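Local coordinates for PncC family amidohydrolase (Enterobacter asburiae, PDB 6L19), which probably hydrolyses the carboxamide of nicotinamide mononucleotide to the acid, as deamidases of the PncC/CinA family do, at residues G72-P75 / E76-E79; E79-T82 / A83-Q87; G145-Q148 / D149-K153. The protein carries 3 engineered substitutions. One frame throughout, in Å; residues are numbered along the deposited sequence. Where two conformers were deposited one is given.

From the N terminus, interaction 1 comes first: residues 72-79 leave helix 64-71, turn through a short loop and start helix 75-81. Interaction 2 takes over at Glu79, which both share, and closes the next turn, from the end of helix 75-81 into helix 86-100. Their centres lie about 8 Å apart, and they touch where Leu78 packs on Ala83 and Thr77 on Gln87. Interaction 3, much later in the chain, starts helix 147-165 just after strand 135-142, its centre about 21 Å from that of interaction 2. The three follow in series, none nested or crossed: the first two lie at successive helix-to-helix turns, the third at a strand-to-helix turn, and each includes a helix N-cap.

Interaction 1 of 3, residues G72-P75 / E76-E79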
loop_
_atom_site.group_PDB
_atom_site.type_symbol
_atom_site.label_atom_id
_atom_site.label_comp_id
_atom_site.label_asym_id
_atom_site.label_seq_id
_atom_site.Cartn_x
_atom_site.Cartn_y
_atom_site.Cartn_z
ATOM N N GLY A 72 -15.731 0.143 3.080
ATOM C CA GLY A 72 -17.177 -0.023 3.050
ATOM C C GLY A 72 -17.655 -1.454 3.152
ATOM O O GLY A 72 -18.789 -1.739 2.766
ATOM N N VAL A 73 -16.820 -2.375 3.650
ATOM C CA VAL A 73 -17.296 -3.731 3.891
ATOM C C VAL A 73 -18.430 -3.673 4.919
ATOM O O VAL A 73 -18.348 -2.953 5.917
ATOM C CB VAL A 73 -16.135 -4.625 4.362
ATOM C CG1 VAL A 73 -16.651 -6.000 4.816
ATOM C CG2 VAL A 73 -15.094 -4.787 3.245
ATOM N N ARG A 74 -19.512 -4.403 4.660
ATOM C CA ARG A 74 -20.694 -4.339 5.523
ATOM C C ARG A 74 -20.424 -5.027 6.864
ATOM O O ARG A 74 -19.785 -6.087 6.902
ATOM C CB ARG A 74 -21.893 -5.017 4.842
ATOM C CG ARG A 74 -22.340 -4.388 3.519
ATOM C CD ARG A 74 -23.068 -3.066 3.776
ATOM N NE ARG A 74 -24.055 -3.174 4.863
ATOM C CZ ARG A 74 -24.563 -2.143 5.551
ATOM N NH1 ARG A 74 -24.198 -0.892 5.281
ATOM N NH2 ARG A 74 -25.443 -2.369 6.526
ATOM N N PRO A 75 -20.914 -4.471 7.975
ATOM C CA PRO A 75 -20.743 -5.171 9.266
ATOM C C PRO A 75 -21.297 -6.583 9.248
ATOM O O PRO A 75 -20.689 -7.507 9.811
ATOM C CB PRO A 75 -21.505 -4.284 10.264
ATOM C CG PRO A 75 -21.811 -2.994 9.541
ATOM C CD PRO A 75 -21.732 -3.245 8.078
ATOM N N GLU A 76 -22.436 -6.771 8.587
ATOM C CA GLU A 76 -23.072 -8.081 8.525
ATOM C C GLU A 76 -22.210 -9.081 7.769
ATOM O O GLU A 76 -22.169 -10.261 8.128
ATOM C CB GLU A 76 -24.453 -7.957 7.873
ATOM C CG GLU A 76 -25.357 -6.969 8.600
ATOM C CD GLU A 76 -25.376 -5.575 7.950
ATOM O OE1 GLU A 76 -24.326 -5.117 7.436
ATOM O OE2 GLU A 76 -26.457 -4.933 7.956
ATOM N N THR A 77 -21.552 -8.639 6.697
ATOM C CA THR A 77 -20.605 -9.499 5.998
ATOM C C THR A 77 -19.490 -9.940 6.936
ATOM O O THR A 77 -19.132 -11.121 6.986
ATOM C CB THR A 77 -20.029 -8.763 4.778
ATOM O OG1 THR A 77 -21.089 -8.424 3.873
ATOM C CG2 THR A 77 -18.974 -9.630 4.052
ATOM N N LEU A 78 -18.939 -9.003 7.707
ATOM C CA LEU A 78 -17.868 -9.364 8.623
ATOM C C LEU A 78 -18.364 -10.331 9.699
ATOM O O LEU A 78 -17.671 -11.300 10.040
ATOM C CB LEU A 78 -17.271 -8.101 9.238
ATOM C CG LEU A 78 -16.440 -7.249 8.261
ATOM C CD1 LEU A 78 -16.034 -5.935 8.892
ATOM C CD2 LEU A 78 -15.189 -7.991 7.806
ATOM N N GLU A 79 -19.573 -10.108 10.224
ATOM C CA GLU A 79 -20.080 -10.980 11.283
ATOM C C GLU A 79 -20.416 -12.372 10.745
ATOM O O GLU A 79 -20.088 -13.379 11.376
ATOM C CB GLU A 79 -21.304 -10.341 11.956
ATOM C CG GLU A 79 -21.086 -8.923 12.557
ATOM C CD GLU A 79 -20.364 -8.928 13.911
ATOM O OE1 GLU A 79 -20.015 -10.033 14.375
ATOM O OE2 GLU A 79 -20.145 -7.831 14.514
#
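Arg74 and Glu76 run side by side and form a salt bridge through their charged ends. Arg74 NH2 reaches Glu76 OE2 at 3.1 Å, a fairly straight bond (157°) that uses the syn lone pair and lies almost in the guanidinium plane. Glu76 OE1 sits obliquely to the same group, and its bonds from Arg74 NE and NH2 are weak, as is consistent with guanidinium and carboxylate planes 43° apart. Bends at chi2 and chi3 curl the arginine back over the start of the helix, which brings Pro75 CD over the centre of one guanidinium face, 3.9 Å above the plane. Away from the charged pair, Val73 CG1 meets Leu78 CG at 3.7 Å, the two side chains crossing at about a right angle.

The backbone sets these positions. Arg74 is the N-cap residue, and its O accepts Leu78 N at 3.1 Å in the first turn of the helix, followed by Glu79 N to Pro75 O at 2.9 Å. Further out, Glu91 accepts from Arg74 N through OE1 and is hydrogen-bonded through OE2 to Thr77 OG1, so one carboxylate ties the cap to the next helix. Val73 and Thr77 lie against helix 86-100, while Pro75 touches Met68; the start of helix 75-81 thus touches both helix 64-71 and helix 86-100.

Interaction 2 of 3, residues E79-T82 / A83-Q87; sequences ERFT and AVSEQ
Thr82 O is gripped by two hydroxyls, Ser85 OG at 2.9 Å and, one turn further on, that of Thr88. The Ser85 hydroxyl meets the carbonyl with a C=O...O angle of 160° and stands tilted a little from the carbonyl plane. By its first torsion (chi1 70°), Ser85 OG is tucked between its own backbone N and carbonyl carbon, a placement from which it donates backward to Thr82 O while accepting Thr88 N as the N-cap of helix 86-100. Thr82 leaves the preceding helix with positive phi, and its OG1 takes a weak bond from Val84 N at 3.2 Å, across the bend of the turn.

Beside this polar set, the side-chain amide of Gln87 lies flat on the Phe81 ring. Ring and amide planes are only 5° apart, and Gln87 CD is centred over one face, 3.6 Å above the ring plane. Lower on the same side chain, Gln87 CG makes a CH-pi contact, 3.8 Å from the Phe81 ring centroid. The bend at chi2 folds the amide over the ring instead of letting it extend past. On the opposite face Arg80 CB rests toward the rim, so the ring lies between the Gln87 side chain on one face and Arg80 CB on the other.

Because the two planes are nearly parallel, the N-H bonds of Gln87 NE2 run alongside the ring and do not point into it. The contact is therefore consistent with amide-pi stacking governed by dispersion and dipoles, whereas the carbonyl of Thr82 is met by the Ser85 and Thr88 hydroxyls, and Ser85 alone of the two also caps the next helix.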
loop_
_atom_site.group_PDB
_atom_site.type_symbol
_atom_site.label_atom_id
_atom_site.label_comp_id
_atom_site.label_asym_id
_atom_site.label_seq_id
_atom_site.Cartn_x
_atom_site.Cartn_y
_atom_site.Cartn_z
ATOM N N GLU A 79 -19.573 -10.108 10.224
ATOM C CA GLU A 79 -20.080 -10.980 11.283
ATOM C C GLU A 79 -20.416 -12.372 10.745
ATOM O O GLU A 79 -20.088 -13.379 11.376
ATOM C CB GLU A 79 -21.304 -10.341 11.956
ATOM C CG GLU A 79 -21.086 -8.923 12.557
ATOM C CD GLU A 79 -20.364 -8.928 13.911
ATOM O OE1 GLU A 79 -20.015 -10.033 14.375
ATOM O OE2 GLU A 79 -20.145 -7.831 14.514
ATOM N N ARG A 80 -21.059 -12.450 9.579
ATOM C CA ARG A 80 -21.464 -13.746 9.047
ATOM C C ARG A 80 -20.294 -14.553 8.496
ATOM O O ARG A 80 -20.270 -15.780 8.646
ATOM C CB ARG A 80 -22.516 -13.563 7.959
ATOM C CG ARG A 80 -23.873 -13.217 8.507
ATOM C CD ARG A 80 -24.744 -12.589 7.451
ATOM N NE ARG A 80 -25.521 -11.483 8.005
ATOM C CZ ARG A 80 -26.790 -11.230 7.701
ATOM N NH1 ARG A 80 -27.419 -10.194 8.250
ATOM N NH2 ARG A 80 -27.430 -12.010 6.842
ATOM N N PHE A 81 -19.325 -13.903 7.834
ATOM C CA PHE A 81 -18.309 -14.645 7.097
ATOM C C PHE A 81 -16.881 -14.383 7.538
ATOM O O PHE A 81 -15.979 -15.066 7.044
ATOM C CB PHE A 81 -18.421 -14.351 5.598
ATOM C CG PHE A 81 -19.792 -14.565 5.045
ATOM C CD1 PHE A 81 -20.294 -15.850 4.869
ATOM C CD2 PHE A 81 -20.584 -13.492 4.712
ATOM C CE1 PHE A 81 -21.557 -16.043 4.371
ATOM C CE2 PHE A 81 -21.849 -13.683 4.200
ATOM C CZ PHE A 81 -22.333 -14.963 4.030
ATOM N N THR A 82 -16.653 -13.440 8.453
ATOM C CA THR A 82 -15.330 -12.959 8.856
ATOM C C THR A 82 -14.628 -12.212 7.721
ATOM O O THR A 82 -15.042 -12.270 6.557
ATOM C CB THR A 82 -14.399 -14.084 9.355
ATOM O OG1 THR A 82 -13.789 -14.756 8.231
ATOM C CG2 THR A 82 -15.148 -15.093 10.259
ATOM N N ALA A 83 -13.547 -11.515 8.076
ATOM C CA ALA A 83 -12.766 -10.779 7.093
ATOM C C ALA A 83 -12.082 -11.706 6.094
ATOM O O ALA A 83 -11.791 -11.291 4.966
ATOM C CB ALA A 83 -11.729 -9.913 7.804
ATOM N N VAL A 84 -11.824 -12.951 6.468
ATOM C CA VAL A 84 -11.166 -13.900 5.571
ATOM C C VAL A 84 -12.265 -14.751 4.949
ATOM O O VAL A 84 -12.653 -15.800 5.464
ATOM C CB VAL A 84 -10.114 -14.737 6.289
ATOM C CG1 VAL A 84 -9.475 -15.735 5.302
ATOM C CG2 VAL A 84 -9.077 -13.822 6.923
ATOM N N SER A 85 -12.750 -14.303 3.803
ATOM C CA SER A 85 -13.880 -14.923 3.138
ATOM C C SER A 85 -13.972 -14.313 1.758
ATOM O O SER A 85 -13.509 -13.189 1.533
ATOM C CB SER A 85 -15.186 -14.721 3.926
ATOM O OG SER A 85 -15.618 -13.366 3.890
ATOM N N GLU A 86 -14.575 -15.071 0.841
ATOM C CA GLU A 86 -14.804 -14.580 -0.511
ATOM C C GLU A 86 -15.826 -13.453 -0.537
ATOM O O GLU A 86 -15.743 -12.576 -1.402
ATOM C CB GLU A 86 -15.207 -15.750 -1.420
ATOM C CG GLU A 86 -14.031 -16.750 -1.532
ATOM C CD GLU A 86 -14.216 -17.864 -2.563
ATOM O OE1 GLU A 86 -15.191 -17.845 -3.339
ATOM O OE2 GLU A 86 -13.360 -18.776 -2.586
ATOM N N GLN A 87 -16.775 -13.447 0.404
ATOM C CA GLN A 87 -17.729 -12.345 0.504
ATOM C C GLN A 87 -17.018 -11.040 0.857
ATOM O O GLN A 87 -17.256 -10.001 0.234
ATOM C CB GLN A 87 -18.799 -12.669 1.554
ATOM C CG GLN A 87 -19.772 -13.771 1.139
ATOM C CD GLN A 87 -19.238 -15.162 1.445
ATOM O OE1 GLN A 87 -18.082 -15.340 1.853
ATOM N NE2 GLN A 87 -20.082 -16.159 1.252
#

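Interaction 3 of 3, residues G145-Q148 / D149-K153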
loop_
_atom_site.group_PDB
_atom_site.type_symbol
_atom_site.label_atom_id
_atom_site.label_comp_id
_atom_site.label_asym_id
_atom_site.label_seq_id
_atom_site.Cartn_x
_atom_site.Cartn_y
_atom_site.Cartn_z
ATOM N N GLY A 145 3.831 -22.868 4.922
ATOM C CA GLY A 145 5.052 -22.170 5.280
ATOM C C GLY A 145 4.818 -21.115 6.343
ATOM O O GLY A 145 3.723 -20.967 6.893
ATOM N N ASP A 146 5.878 -20.362 6.625
ATOM C CA ASP A 146 5.752 -19.295 7.603
ATOM C C ASP A 146 5.083 -18.076 6.957
ATOM O O ASP A 146 4.719 -18.082 5.777
ATOM C CB ASP A 146 7.113 -18.975 8.233
ATOM C CG ASP A 146 8.123 -18.409 7.245
ATOM O OD1 ASP A 146 7.745 -17.959 6.145
ATOM O OD2 ASP A 146 9.333 -18.415 7.581
ATOM N N CYS A 147 4.909 -17.019 7.750
ATOM C CA CYS A 147 4.163 -15.841 7.307
ATOM C C CYS A 147 4.772 -15.242 6.043
ATOM O O CYS A 147 4.062 -14.832 5.119
ATOM C CB CYS A 147 4.133 -14.817 8.449
ATOM S SG CYS A 147 3.439 -13.180 8.089
ATOM N N GLN A 148 6.104 -15.180 5.981
ATOM C CA GLN A 148 6.732 -14.612 4.796
ATOM C C GLN A 148 6.510 -15.491 3.575
ATOM O O GLN A 148 6.308 -14.967 2.471
ATOM C CB GLN A 148 8.223 -14.378 5.020
ATOM C CG GLN A 148 8.511 -13.436 6.151
ATOM C CD GLN A 148 9.171 -14.152 7.307
ATOM O OE1 GLN A 148 8.493 -14.833 8.098
ATOM N NE2 GLN A 148 10.501 -14.020 7.412
ATOM N N ASP A 149 6.536 -16.824 3.748
ATOM C CA ASP A 149 6.259 -17.727 2.627
ATOM C C ASP A 149 4.841 -17.533 2.104
ATOM O O ASP A 149 4.613 -17.514 0.886
ATOM C CB ASP A 149 6.440 -19.197 3.033
ATOM C CG ASP A 149 7.836 -19.500 3.578
ATOM O OD1 ASP A 149 8.845 -18.958 3.048
ATOM O OD2 ASP A 149 7.911 -20.299 4.542
ATOM N N VAL A 150 3.871 -17.451 3.021
ATOM C CA VAL A 150 2.464 -17.283 2.646
ATOM C C VAL A 150 2.283 -15.995 1.848
ATOM O O VAL A 150 1.651 -15.975 0.784
ATOM C CB VAL A 150 1.579 -17.295 3.908
ATOM C CG1 VAL A 150 0.130 -16.811 3.602
ATOM C CG2 VAL A 150 1.576 -18.699 4.551
ATOM N N VAL A 151 2.851 -14.902 2.355
ATOM C CA VAL A 151 2.768 -13.615 1.678
ATOM C C VAL A 151 3.367 -13.703 0.283
ATOM O O VAL A 151 2.773 -13.233 -0.695
ATOM C CB VAL A 151 3.456 -12.533 2.528
ATOM C CG1 VAL A 151 3.702 -11.254 1.704
ATOM C CG2 VAL A 151 2.632 -12.257 3.780
ATOM N N GLU A 152 4.551 -14.317 0.160
ATOM C CA GLU A 152 5.189 -14.407 -1.153
ATOM C C GLU A 152 4.308 -15.173 -2.137
ATOM O O GLU A 152 4.136 -14.758 -3.293
ATOM C CB GLU A 152 6.575 -15.067 -1.033
ATOM C CG GLU A 152 7.301 -15.199 -2.380
ATOM C CD GLU A 152 8.643 -15.948 -2.304
ATOM O OE1 GLU A 152 9.278 -15.984 -1.217
ATOM O OE2 GLU A 152 9.062 -16.504 -3.349
ATOM N N LYS A 153 3.730 -16.290 -1.691
ATOM C CA LYS A 153 2.888 -17.100 -2.568
ATOM C C LYS A 153 1.580 -16.394 -2.907
ATOM O O LYS A 153 1.077 -16.512 -4.038
ATOM C CB LYS A 153 2.582 -18.445 -1.906
ATOM C CG LYS A 153 3.787 -19.388 -1.769
ATOM C CD LYS A 153 3.554 -20.320 -0.561
ATOM C CE LYS A 153 4.408 -21.564 -0.638
ATOM N NZ LYS A 153 4.057 -22.560 0.420
HETATM O O HOH W 1 11.049 -18.855 4.857
#
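A capping box opens helix 147-165: Asp146, the N-cap residue, and Asp149, three positions on, each use a side-chain oxygen to accept the other's backbone N-H. Asp149 N gives its hydrogen to Asp146 OD1 at 2.9 Å with an angle of 161°, arriving nearly along the C-O axis. In return Asp146 N donates to Asp149 OD2 at 2.9 Å, a somewhat more bent bond (149°) that comes from the anti side and out of the carboxylate plane. The first bond depends on chi1 of Asp146 (65°), which turns its carboxylate back over the first turn of the helix.

The box brings two acidic groups close together. Asp146 OD1 lies 2.8 Å from Asp149 OD2, with the carboxylate planes nearly parallel. Such like charges would be expected to repel, and the two N-H donors, together with the positive end of the helix dipole, probably offset part of the cost. A water bridges the outer oxygens, donating to Asp149 OD1 at 2.9 Å and to Asp146 OD2 at 3.2 Å.

Gly145, in an extended conformation with positive phi, passes close to the box, its CA 3.5 Å from Asp149 OD2. Regular helical bonds then take over, with Val150 N on Asp146 O, Val151 N on Cys147 O and Glu152 N on Gln148 O.

Beyond the helix start, Lys153 NZ bonds back to Ser144 O, and Val150 and Lys153 lean on Phe143, just past the end of strand 135-142. Cys147 and Val151 touch Ala112, so the new helix is tied to the linker it came from and to the loop between strands 104-110 and 125-132.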